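Local atomic coordinates of nucleoside kinase (Methanococcus jannaschii, PDB entry 2C49), a protein that catalyses the ATP-dependent phosphorylation of nucleosides, chiefly inosine, guanosine and cytidine, to nucleoside monophosphates, as a homodimeric member of the PfkB carbohydrate kinase family. Residues L124-F129 against A148-G153; P232-G237 against G270-S275; T243-S248 against F276-K281. All coordinates share one frame; numbering follows the deposited sequence.

Interaction 1: L124-F129 against A148-G153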
loop_
_atom_site.group_PDB
_atom_site.type_symbol
_atom_site.label_atom_id
_atom_site.label_comp_id
_atom_site.label_asym_id
_atom_site.label_seq_id
_atom_site.Cartn_x
_atom_site.Cartn_y
_atom_site.Cartn_z
ATOM N N LEU A 124 27.702 1.652 -3.969
ATOM C CA LEU A 124 27.978 2.453 -5.142
ATOM C C LEU A 124 28.791 3.665 -4.761
ATOM O O LEU A 124 28.795 4.104 -3.607
ATOM C CB LEU A 124 26.663 2.888 -5.824
ATOM C CG LEU A 124 25.644 1.872 -6.387
ATOM C CD1 LEU A 124 24.350 2.589 -6.882
ATOM C CD2 LEU A 124 26.251 1.033 -7.530
ATOM N N ASN A 125 29.456 4.226 -5.750
ATOM C CA ASN A 125 30.092 5.514 -5.603
ATOM C C ASN A 125 29.611 6.425 -6.744
ATOM O O ASN A 125 29.245 5.934 -7.810
ATOM C CB ASN A 125 31.615 5.328 -5.595
ATOM C CG ASN A 125 32.074 4.414 -4.465
ATOM O OD1 ASN A 125 32.158 4.831 -3.304
ATOM N ND2 ASN A 125 32.353 3.150 -4.797
ATOM N N PRO A 126 29.564 7.734 -6.518
ATOM C CA PRO A 126 29.140 8.658 -7.586
ATOM C C PRO A 126 30.128 8.723 -8.764
ATOM O O PRO A 126 31.315 8.496 -8.587
ATOM C CB PRO A 126 29.043 10.017 -6.868
ATOM C CG PRO A 126 29.939 9.885 -5.669
ATOM C CD PRO A 126 29.906 8.438 -5.271
ATOM N N PRO A 127 29.644 9.012 -9.972
ATOM C CA PRO A 127 30.557 9.325 -11.078
ATOM C C PRO A 127 31.037 10.753 -10.928
ATOM O O PRO A 127 30.561 11.480 -10.052
ATOM C CB PRO A 127 29.658 9.222 -12.315
ATOM C CG PRO A 127 28.283 9.607 -11.807
ATOM C CD PRO A 127 28.224 9.063 -10.374
ATOM N N ASN A 128 31.962 11.153 -11.786
ATOM C CA ASN A 128 32.231 12.549 -11.966
ATOM C C ASN A 128 30.898 13.107 -12.519
ATOM O O ASN A 128 30.101 12.367 -13.122
ATOM C CB ASN A 128 33.432 12.781 -12.903
ATOM C CG ASN A 128 34.797 12.619 -12.184
ATOM O OD1 ASN A 128 35.727 12.040 -12.734
ATOM N ND2 ASN A 128 34.897 13.129 -10.948
ATOM N N PHE A 129 30.612 14.359 -12.217
ATOM C CA PHE A 129 29.422 15.025 -12.720
ATOM C C PHE A 129 29.892 16.136 -13.658
ATOM O O PHE A 129 30.846 16.848 -13.359
ATOM C CB PHE A 129 28.639 15.659 -11.562
ATOM C CG PHE A 129 28.107 14.668 -10.539
ATOM C CD1 PHE A 129 27.022 13.838 -10.849
ATOM C CD2 PHE A 129 28.679 14.578 -9.265
ATOM C CE1 PHE A 129 26.502 12.908 -9.897
ATOM C CE2 PHE A 129 28.162 13.651 -8.301
ATOM C CZ PHE A 129 27.074 12.831 -8.628
ATOM N N ALA A 148 27.991 15.065 -2.646
ATOM C CA ALA A 148 28.247 16.449 -2.282
ATOM C C ALA A 148 29.755 16.731 -2.199
ATOM O O ALA A 148 30.222 17.754 -2.702
ATOM C CB ALA A 148 27.528 16.799 -0.934
ATOM N N LYS A 149 30.511 15.824 -1.592
ATOM C CA LYS A 149 31.960 15.976 -1.523
ATOM C C LYS A 149 32.648 15.901 -2.893
ATOM O O LYS A 149 33.640 16.577 -3.139
ATOM C CB LYS A 149 32.573 14.957 -0.547
ATOM C CG LYS A 149 32.223 15.296 0.917
ATOM C CD LYS A 149 32.825 14.260 1.904
ATOM C CE LYS A 149 33.936 14.865 2.726
ATOM N NZ LYS A 149 34.321 13.937 3.818
ATOM N N LYS A 150 32.126 15.034 -3.734
ATOM C CA LYS A 150 32.539 14.866 -5.127
ATOM C C LYS A 150 32.316 16.160 -5.921
ATOM O O LYS A 150 33.175 16.586 -6.684
ATOM C CB LYS A 150 31.664 13.762 -5.738
ATOM C CG LYS A 150 31.852 13.481 -7.260
ATOM C CD LYS A 150 33.220 13.074 -7.557
ATOM C CE LYS A 150 33.279 11.637 -8.032
ATOM N NZ LYS A 150 34.652 11.462 -8.485
ATOM N N ALA A 151 31.138 16.747 -5.758
ATOM C CA ALA A 151 30.669 17.834 -6.613
ATOM C C ALA A 151 31.154 19.199 -6.151
ATOM O O ALA A 151 31.467 20.063 -6.980
ATOM C CB ALA A 151 29.115 17.817 -6.659
ATOM N N TYR A 152 31.206 19.396 -4.827
ATOM C CA TYR A 152 31.455 20.726 -4.230
ATOM C C TYR A 152 32.733 21.427 -4.706
ATOM O O TYR A 152 33.817 20.847 -4.687
ATOM C CB TYR A 152 31.387 20.689 -2.681
ATOM C CG TYR A 152 31.359 22.035 -2.022
ATOM C CD1 TYR A 152 30.229 22.858 -2.119
ATOM C CD2 TYR A 152 32.460 22.494 -1.276
ATOM C CE1 TYR A 152 30.195 24.103 -1.487
ATOM C CE2 TYR A 152 32.439 23.753 -0.646
ATOM C CZ TYR A 152 31.292 24.546 -0.760
ATOM O OH TYR A 152 31.244 25.794 -0.146
ATOM N N GLY A 153 32.562 22.673 -5.158
ATOM C CA GLY A 153 33.657 23.491 -5.690
ATOM C C GLY A 153 33.906 23.188 -7.172
ATOM O O GLY A 153 34.841 23.709 -7.780
#
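Lys150, on the last turn of helix 141-151, lays its aliphatic chain against the loop 126-129. Its CG stands anti to the backbone N (chi1 176°), and the chain then bends at chi2 and chi3, which takes the methylenes past Phe129 and on along the loop. CG lies 3.8 Å from CE2 of Phe129, meeting the ring obliquely. Further out, CE of Lys150 comes to 3.4 Å from the carbonyl O of Pro127. The same oxygen sits above one face of the Phe129 ring, offset toward its rim, so lysine methylenes and phenyl ring both border it. At the root of the lysine, CB meets CG of the Pro126 ring at 4.2 Å. Phe129, with CG beside its own backbone N (chi1 -63°), also brings CD2 to 4.2 Å from CB of Ala151. Both Phe129 and Ala151 touch Val134 of strand 131-137, while Pro126 continues along the helix onto Phe143 and Cys147. The contact thus joins the loop leading into a strand of the central sheet to the end of the helix that follows it. Methylenes, phenyl ring and proline make the apolar part; burying Pro127 O among them without a polar partner probably costs some stability.

Interaction 2: P232-G237 against G270-S275. With ANP (phosphoaminophosphonic acid-adenylate ester), chain F.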
loop_
_atom_site.group_PDB
_atom_site.type_symbol
_atom_site.label_atom_id
_atom_site.label_comp_id
_atom_site.label_asym_id
_atom_site.label_seq_id
_atom_site.Cartn_x
_atom_site.Cartn_y
_atom_site.Cartn_z
ATOM N N PRO A 232 6.222 34.955 -2.041
ATOM C CA PRO A 232 4.805 34.704 -1.779
ATOM C C PRO A 232 4.391 33.329 -2.272
ATOM O O PRO A 232 5.071 32.709 -3.107
ATOM C CB PRO A 232 4.084 35.821 -2.577
ATOM C CG PRO A 232 5.063 36.181 -3.700
ATOM C CD PRO A 232 6.435 35.960 -3.105
ATOM N N CYS A 233 3.304 32.823 -1.718
ATOM C CA CYS A 233 2.641 31.675 -2.310
ATOM C C CYS A 233 1.833 32.219 -3.477
ATOM O O CYS A 233 1.156 33.233 -3.351
ATOM C CB CYS A 233 1.722 30.985 -1.309
ATOM S SG CYS A 233 0.992 29.459 -1.930
ATOM N N ILE A 234 1.944 31.551 -4.612
ATOM C CA ILE A 234 1.264 31.966 -5.820
ATOM C C ILE A 234 0.054 31.078 -5.907
ATOM O O ILE A 234 0.180 29.848 -5.902
ATOM C CB ILE A 234 2.209 31.802 -7.052
ATOM C CG1 ILE A 234 3.171 32.994 -7.137
ATOM C CG2 ILE A 234 1.413 31.625 -8.356
ATOM C CD1 ILE A 234 4.453 32.752 -7.874
ATOM N N LYS A 235 -1.124 31.700 -5.924
ATOM C CA LYS A 235 -2.373 30.966 -6.056
ATOM C C LYS A 235 -2.296 29.881 -7.163
ATOM O O LYS A 235 -1.758 30.089 -8.263
ATOM C CB LYS A 235 -3.546 31.935 -6.331
ATOM C CG LYS A 235 -4.434 32.152 -5.084
ATOM C CD LYS A 235 -5.440 33.282 -5.294
ATOM C CE LYS A 235 -5.547 34.158 -4.047
ATOM N NZ LYS A 235 -6.961 34.325 -3.594
ATOM N N ALA A 236 -2.830 28.716 -6.830
ATOM C CA ALA A 236 -3.169 27.704 -7.817
ATOM C C ALA A 236 -4.661 27.848 -8.161
ATOM O O ALA A 236 -5.373 28.668 -7.568
ATOM C CB ALA A 236 -2.914 26.324 -7.232
ATOM N N GLY A 237 -5.198 27.090 -9.203
ATOM C CA GLY A 237 -6.596 26.851 -9.510
ATOM C C GLY A 237 -7.048 25.522 -8.933
ATOM O O GLY A 237 -6.704 24.464 -9.466
ATOM N N GLY A 270 9.900 28.957 -8.781
ATOM C CA GLY A 270 9.616 27.769 -7.976
ATOM C C GLY A 270 8.167 27.807 -7.482
ATOM O O GLY A 270 7.434 26.820 -7.557
ATOM N N ALA A 271 7.744 28.974 -7.008
ATOM C CA ALA A 271 6.422 29.086 -6.409
ATOM C C ALA A 271 5.324 28.910 -7.448
ATOM O O ALA A 271 4.288 28.282 -7.150
ATOM C CB ALA A 271 6.262 30.406 -5.669
ATOM N N ALA A 272 5.541 29.455 -8.650
ATOM C CA ALA A 272 4.535 29.375 -9.713
ATOM C C ALA A 272 4.498 27.996 -10.353
ATOM O O ALA A 272 3.443 27.572 -10.838
ATOM C CB ALA A 272 4.751 30.470 -10.774
ATOM N N THR A 273 5.634 27.292 -10.324
ATOM C CA THR A 273 5.703 25.927 -10.833
ATOM C C THR A 273 4.871 25.044 -9.923
ATOM O O THR A 273 4.040 24.276 -10.410
ATOM C CB THR A 273 7.150 25.409 -10.869
ATOM O OG1 THR A 273 7.934 26.255 -11.721
ATOM C CG2 THR A 273 7.218 24.022 -11.537
ATOM N N ALA A 274 5.076 25.185 -8.615
ATOM C CA ALA A 274 4.348 24.400 -7.618
ATOM C C ALA A 274 2.821 24.615 -7.668
ATOM O O ALA A 274 2.035 23.666 -7.472
ATOM C CB ALA A 274 4.916 24.653 -6.211
ATOM N N SER A 275 2.404 25.854 -7.963
ATOM C CA SER A 275 0.986 26.179 -8.084
ATOM C C SER A 275 0.263 25.402 -9.178
ATOM O O SER A 275 -0.939 25.172 -9.075
ATOM C CB SER A 275 0.767 27.695 -8.252
ATOM O OG SER A 275 1.107 28.112 -9.571
HETATM P PG ANP F . 4.737 17.480 1.404
HETATM O O1G ANP F . 4.564 16.423 0.223
HETATM O O2G ANP F . 3.756 17.179 2.615
HETATM O O3G ANP F . 6.239 17.366 1.925
HETATM P PB ANP F . 5.103 20.362 1.809
HETATM O O1B ANP F . 4.586 20.251 3.311
HETATM O O2B ANP F . 6.637 19.899 1.748
HETATM N N3B ANP F . 4.358 19.104 0.859
HETATM P PA ANP F . 6.043 22.791 0.792
HETATM O O1A ANP F . 6.737 23.660 1.936
HETATM O O2A ANP F . 7.135 21.875 0.074
HETATM O O3A ANP F . 4.796 21.874 1.257
HETATM O "O5'" ANP F . 5.475 23.809 -0.323
HETATM C "C5'" ANP F . 6.428 24.099 -1.324
HETATM C "C4'" ANP F . 5.984 25.308 -2.112
HETATM O "O4'" ANP F . 4.962 25.018 -3.081
HETATM C "C3'" ANP F . 5.566 26.556 -1.345
HETATM O "O3'" ANP F . 6.576 27.431 -0.918
HETATM C "C2'" ANP F . 4.412 27.137 -2.136
HETATM O "O2'" ANP F . 4.981 28.138 -2.986
HETATM C "C1'" ANP F . 4.004 26.072 -3.139
HETATM N N9 ANP F . 2.700 25.622 -2.595
HETATM C C8 ANP F . 2.462 24.820 -1.519
HETATM N N7 ANP F . 1.132 24.623 -1.252
HETATM C C5 ANP F . 0.493 25.338 -2.191
HETATM C C6 ANP F . -0.896 25.646 -2.580
HETATM N N6 ANP F . -1.878 25.075 -1.839
HETATM N N1 ANP F . -1.140 26.445 -3.658
HETATM C C2 ANP F . -0.173 27.011 -4.417
HETATM N N3 ANP F . 1.146 26.809 -4.169
HETATM C C4 ANP F . 1.499 25.970 -3.030
HETATM O O HOH W 1 3.212 28.828 -4.840
#
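Ile234 reaches across to helix 263-277 with CD1, which lies 3.7 Å from CB of Ala271 and equally near CB of Ala272. Its other branch, CG2, lies on the far side of the CA-CB bond from the backbone N and turns to Ser275, 3.7 Å from OG. The backbone of the loop closes in too: the carbonyl O of Ile234 is 3.2 Å from CB of Ser275. One water ties the two segments to the nucleotide analogue ANP, accepting from Ile234 N (3.0 Å) and bonding also to Ala271 O, probably as donor, and to the ribose O2'. The adenine lies in the cleft between loop and helix, with Cys233 SG 3.5 Å from ANP N3, while CB of Ala274 approaches the ribose O4' at 3.2 Å. In the next shell, the Ser275 hydroxyl donates to Ala272 O one turn back, from 33° out of that carbonyl's plane, and also bonds Arg296. Pro232 packs on His300 near the chain end. The loop 232-237 leaves the edge strand 228-231 of the large sheet and runs beside helix 263-277, which is backed by helix 245-258 through Tyr249 and Ser248 and by helix 290-299 through Val293.

Interaction 3: T243-S248 against F276-K281; sequences TGAGDS and FVVEAK. With ANP (phosphoaminophosphonic acid-adenylate ester), chain F; ADN (adenosine), chain C.
With chi1 at 170°, Val277 swings CG1 away from its own backbone N, and this rotation spreads its two methyls over residues 244-248: CG1 rests 3.7 Å from CA of Gly244, and CG2 presses on CB of Ser248 at 3.5 Å, a tight carbon pair. Ser248 sets OG between its backbone N and carbonyl carbon (chi1 68°), folding the hydroxyl back toward the carbonyls of Gly244 and Ala245, either of which could take its one proton. A side chain at Gly244 would run into Val277 CG1, so the close approach depends on glycine. Next along, Val278 places CG1 3.7 Å from CB of Ala245, while its CG2 points to the adenine of ANP, 3.9 Å from N1. Ala245 CB is shared with the ribose, and Gly246 CA passes 3.2 Å from O2A of the alpha phosphate, where a side chain would be crowded.

On another side of the helix, Asp247 OD2 accepts a 2.5 Å hydrogen bond from O5' of the bound adenosine, the hydroxyl that receives phosphate, and is also held by Asn47. Replacing Asp247 with an alanine would probably leave O5' without its acceptor and Asn47 without its carboxylate partner, so that the hydroxyl could turn more loosely. Asp247 is the inferred proton acceptor, and Arg250, one turn on, the inferred transition-state stabiliser. The Gly-Ala-Gly-Asp sequence in this segment belongs to the second PfkB signature of the ribokinase fold, in which a helix N-terminus faces the phosphates, consistent with an anion hole between donor and acceptor.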
loop_
_atom_site.group_PDB
_atom_site.type_symbol
_atom_site.label_atom_id
_atom_site.label_comp_id
_atom_site.label_asym_id
_atom_site.label_seq_id
_atom_site.Cartn_x
_atom_site.Cartn_y
_atom_site.Cartn_z
ATOM N N THR A 243 1.222 17.060 -2.603
ATOM C CA THR A 243 2.404 16.181 -2.623
ATOM C C THR A 243 3.561 16.652 -3.536
ATOM O O THR A 243 4.706 16.732 -3.107
ATOM C CB THR A 243 2.002 14.731 -2.962
ATOM O OG1 THR A 243 0.950 14.309 -2.085
ATOM C CG2 THR A 243 3.189 13.745 -2.673
ATOM N N GLY A 244 3.275 16.984 -4.779
ATOM C CA GLY A 244 4.360 17.377 -5.680
ATOM C C GLY A 244 4.886 18.809 -5.495
ATOM O O GLY A 244 5.850 19.177 -6.154
ATOM N N ALA A 245 4.257 19.612 -4.617
ATOM C CA ALA A 245 4.642 21.018 -4.462
ATOM C C ALA A 245 6.135 21.218 -4.168
ATOM O O ALA A 245 6.763 22.079 -4.796
ATOM C CB ALA A 245 3.793 21.730 -3.394
ATOM N N GLY A 246 6.698 20.411 -3.266
ATOM C CA GLY A 246 8.058 20.639 -2.775
ATOM C C GLY A 246 9.085 20.445 -3.887
ATOM O O GLY A 246 9.912 21.336 -4.212
ATOM N N ASP A 247 9.042 19.271 -4.497
ATOM C CA ASP A 247 9.979 18.985 -5.573
ATOM C C ASP A 247 9.824 19.893 -6.800
ATOM O O ASP A 247 10.830 20.233 -7.427
ATOM C CB ASP A 247 9.918 17.512 -5.974
ATOM C CG ASP A 247 10.200 16.607 -4.816
ATOM O OD1 ASP A 247 11.048 16.990 -3.946
ATOM O OD2 ASP A 247 9.627 15.506 -4.695
ATOM N N SER A 248 8.587 20.270 -7.158
ATOM C CA SER A 248 8.391 21.119 -8.356
ATOM C C SER A 248 8.895 22.558 -8.075
ATOM O O SER A 248 9.393 23.239 -8.976
ATOM C CB SER A 248 6.934 21.109 -8.857
ATOM O OG SER A 248 6.033 21.751 -7.968
ATOM N N PHE A 276 0.992 24.998 -10.224
ATOM C CA PHE A 276 0.425 24.154 -11.278
ATOM C C PHE A 276 0.331 22.677 -10.856
ATOM O O PHE A 276 -0.675 22.016 -11.103
ATOM C CB PHE A 276 1.271 24.238 -12.555
ATOM C CG PHE A 276 1.009 25.462 -13.374
ATOM C CD1 PHE A 276 1.888 26.546 -13.317
ATOM C CD2 PHE A 276 -0.104 25.533 -14.219
ATOM C CE1 PHE A 276 1.642 27.702 -14.088
ATOM C CE2 PHE A 276 -0.341 26.676 -15.002
ATOM C CZ PHE A 276 0.546 27.761 -14.930
ATOM N N VAL A 277 1.392 22.185 -10.227
ATOM C CA VAL A 277 1.493 20.768 -9.838
ATOM C C VAL A 277 0.414 20.369 -8.828
ATOM O O VAL A 277 -0.198 19.296 -8.972
ATOM C CB VAL A 277 2.942 20.419 -9.363
ATOM C CG1 VAL A 277 3.052 19.023 -8.715
ATOM C CG2 VAL A 277 3.923 20.537 -10.532
ATOM N N VAL A 278 0.166 21.223 -7.828
ATOM C CA VAL A 278 -0.898 20.982 -6.823
ATOM C C VAL A 278 -2.355 20.935 -7.357
ATOM O O VAL A 278 -3.293 20.669 -6.607
ATOM C CB VAL A 278 -0.844 22.008 -5.637
ATOM C CG1 VAL A 278 0.486 21.993 -4.934
ATOM C CG2 VAL A 278 -1.231 23.437 -6.105
ATOM N N GLU A 279 -2.537 21.217 -8.638
ATOM C CA GLU A 279 -3.854 21.168 -9.268
ATOM C C GLU A 279 -4.261 19.757 -9.698
ATOM O O GLU A 279 -5.362 19.567 -10.164
ATOM C CB GLU A 279 -3.921 22.123 -10.479
ATOM C CG GLU A 279 -3.487 23.555 -10.177
ATOM C CD GLU A 279 -3.837 24.524 -11.295
ATOM O OE1 GLU A 279 -4.385 24.084 -12.318
ATOM O OE2 GLU A 279 -3.559 25.727 -11.153
ATOM N N ALA A 280 -3.370 18.776 -9.556
ATOM C CA ALA A 280 -3.723 17.386 -9.901
ATOM C C ALA A 280 -3.039 16.428 -8.939
ATOM O O ALA A 280 -2.043 16.796 -8.321
ATOM C CB ALA A 280 -3.326 17.063 -11.369
ATOM N N LYS A 281 -3.579 15.223 -8.777
ATOM C CA LYS A 281 -2.925 14.214 -7.936
ATOM C C LYS A 281 -1.775 13.574 -8.707
ATOM O O LYS A 281 -1.885 13.310 -9.901
ATOM C CB LYS A 281 -3.922 13.135 -7.465
ATOM C CG LYS A 281 -3.390 12.168 -6.416
ATOM C CD LYS A 281 -4.551 11.311 -5.848
ATOM C CE LYS A 281 -4.960 11.797 -4.459
ATOM N NZ LYS A 281 -5.916 10.847 -3.865
HETATM P PG ANP F . 4.737 17.480 1.404
HETATM O O1G ANP F . 4.564 16.423 0.223
HETATM O O2G ANP F . 3.756 17.179 2.615
HETATM O O3G ANP F . 6.239 17.366 1.925
HETATM P PB ANP F . 5.103 20.362 1.809
HETATM O O1B ANP F . 4.586 20.251 3.311
HETATM O O2B ANP F . 6.637 19.899 1.748
HETATM N N3B ANP F . 4.358 19.104 0.859
HETATM P PA ANP F . 6.043 22.791 0.792
HETATM O O1A ANP F . 6.737 23.660 1.936
HETATM O O2A ANP F . 7.135 21.875 0.074
HETATM O O3A ANP F . 4.796 21.874 1.257
HETATM O "O5'" ANP F . 5.475 23.809 -0.323
HETATM C "C5'" ANP F . 6.428 24.099 -1.324
HETATM C "C4'" ANP F . 5.984 25.308 -2.112
HETATM O "O4'" ANP F . 4.962 25.018 -3.081
HETATM C "C3'" ANP F . 5.566 26.556 -1.345
HETATM O "O3'" ANP F . 6.576 27.431 -0.918
HETATM C "C2'" ANP F . 4.412 27.137 -2.136
HETATM O "O2'" ANP F . 4.981 28.138 -2.986
HETATM C "C1'" ANP F . 4.004 26.072 -3.139
HETATM N N9 ANP F . 2.700 25.622 -2.595
HETATM C C8 ANP F . 2.462 24.820 -1.519
HETATM N N7 ANP F . 1.132 24.623 -1.252
HETATM C C5 ANP F . 0.493 25.338 -2.191
HETATM C C6 ANP F . -0.896 25.646 -2.580
HETATM N N6 ANP F . -1.878 25.075 -1.839
HETATM N N1 ANP F . -1.140 26.445 -3.658
HETATM C C2 ANP F . -0.173 27.011 -4.417
HETATM N N3 ANP F . 1.146 26.809 -4.169
HETATM C C4 ANP F . 1.499 25.970 -3.030
HETATM O "O5'" ADN C . 8.673 14.740 -2.464
HETATM C "C5'" ADN C . 7.504 13.968 -2.733
HETATM C "C4'" ADN C . 7.993 12.540 -2.993
HETATM O "O4'" ADN C . 8.757 12.005 -1.913
HETATM C "C3'" ADN C . 7.060 11.428 -3.520
HETATM O "O3'" ADN C . 7.030 11.247 -4.935
HETATM C "C2'" ADN C . 7.468 10.141 -2.777
HETATM O "O2'" ADN C . 7.989 9.113 -3.616
HETATM C "C1'" ADN C . 8.606 10.585 -1.859
HETATM N N9 ADN C . 8.569 10.117 -0.494
HETATM C C8 ADN C . 7.510 10.032 0.348
HETATM N N7 ADN C . 7.921 9.578 1.573
HETATM C C5 ADN C . 9.246 9.416 1.522
HETATM C C6 ADN C . 10.370 8.978 2.355
HETATM N N6 ADN C . 10.106 8.645 3.606
HETATM N N1 ADN C . 11.634 8.925 1.866
HETATM C C2 ADN C . 11.951 9.296 0.603
HETATM N N3 ADN C . 11.010 9.731 -0.249
HETATM C C4 ADN C . 9.642 9.770 0.184
#

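Overall arrangement
Interactions 2 and 3 adjoin each other, with centres 9 Å apart; both line the ANP site and both draw on helix 263-277. Ala274 CA meets Ser248 OG at 3.2 Å, and Gly237 N lies 2.9 Å from Glu279 OE2, probably hydrogen-bonded. Along the chain their segments alternate. Both border the adenine and ribose, and interaction 3 extends past the phosphates to the acceptor nucleoside. Interaction 1 comes earlier in the chain and stands apart, on the opposite side of the chain's centre: its centre is 32 Å from that of interaction 2 and 29 Å from that of interaction 3, away from the annotated sites.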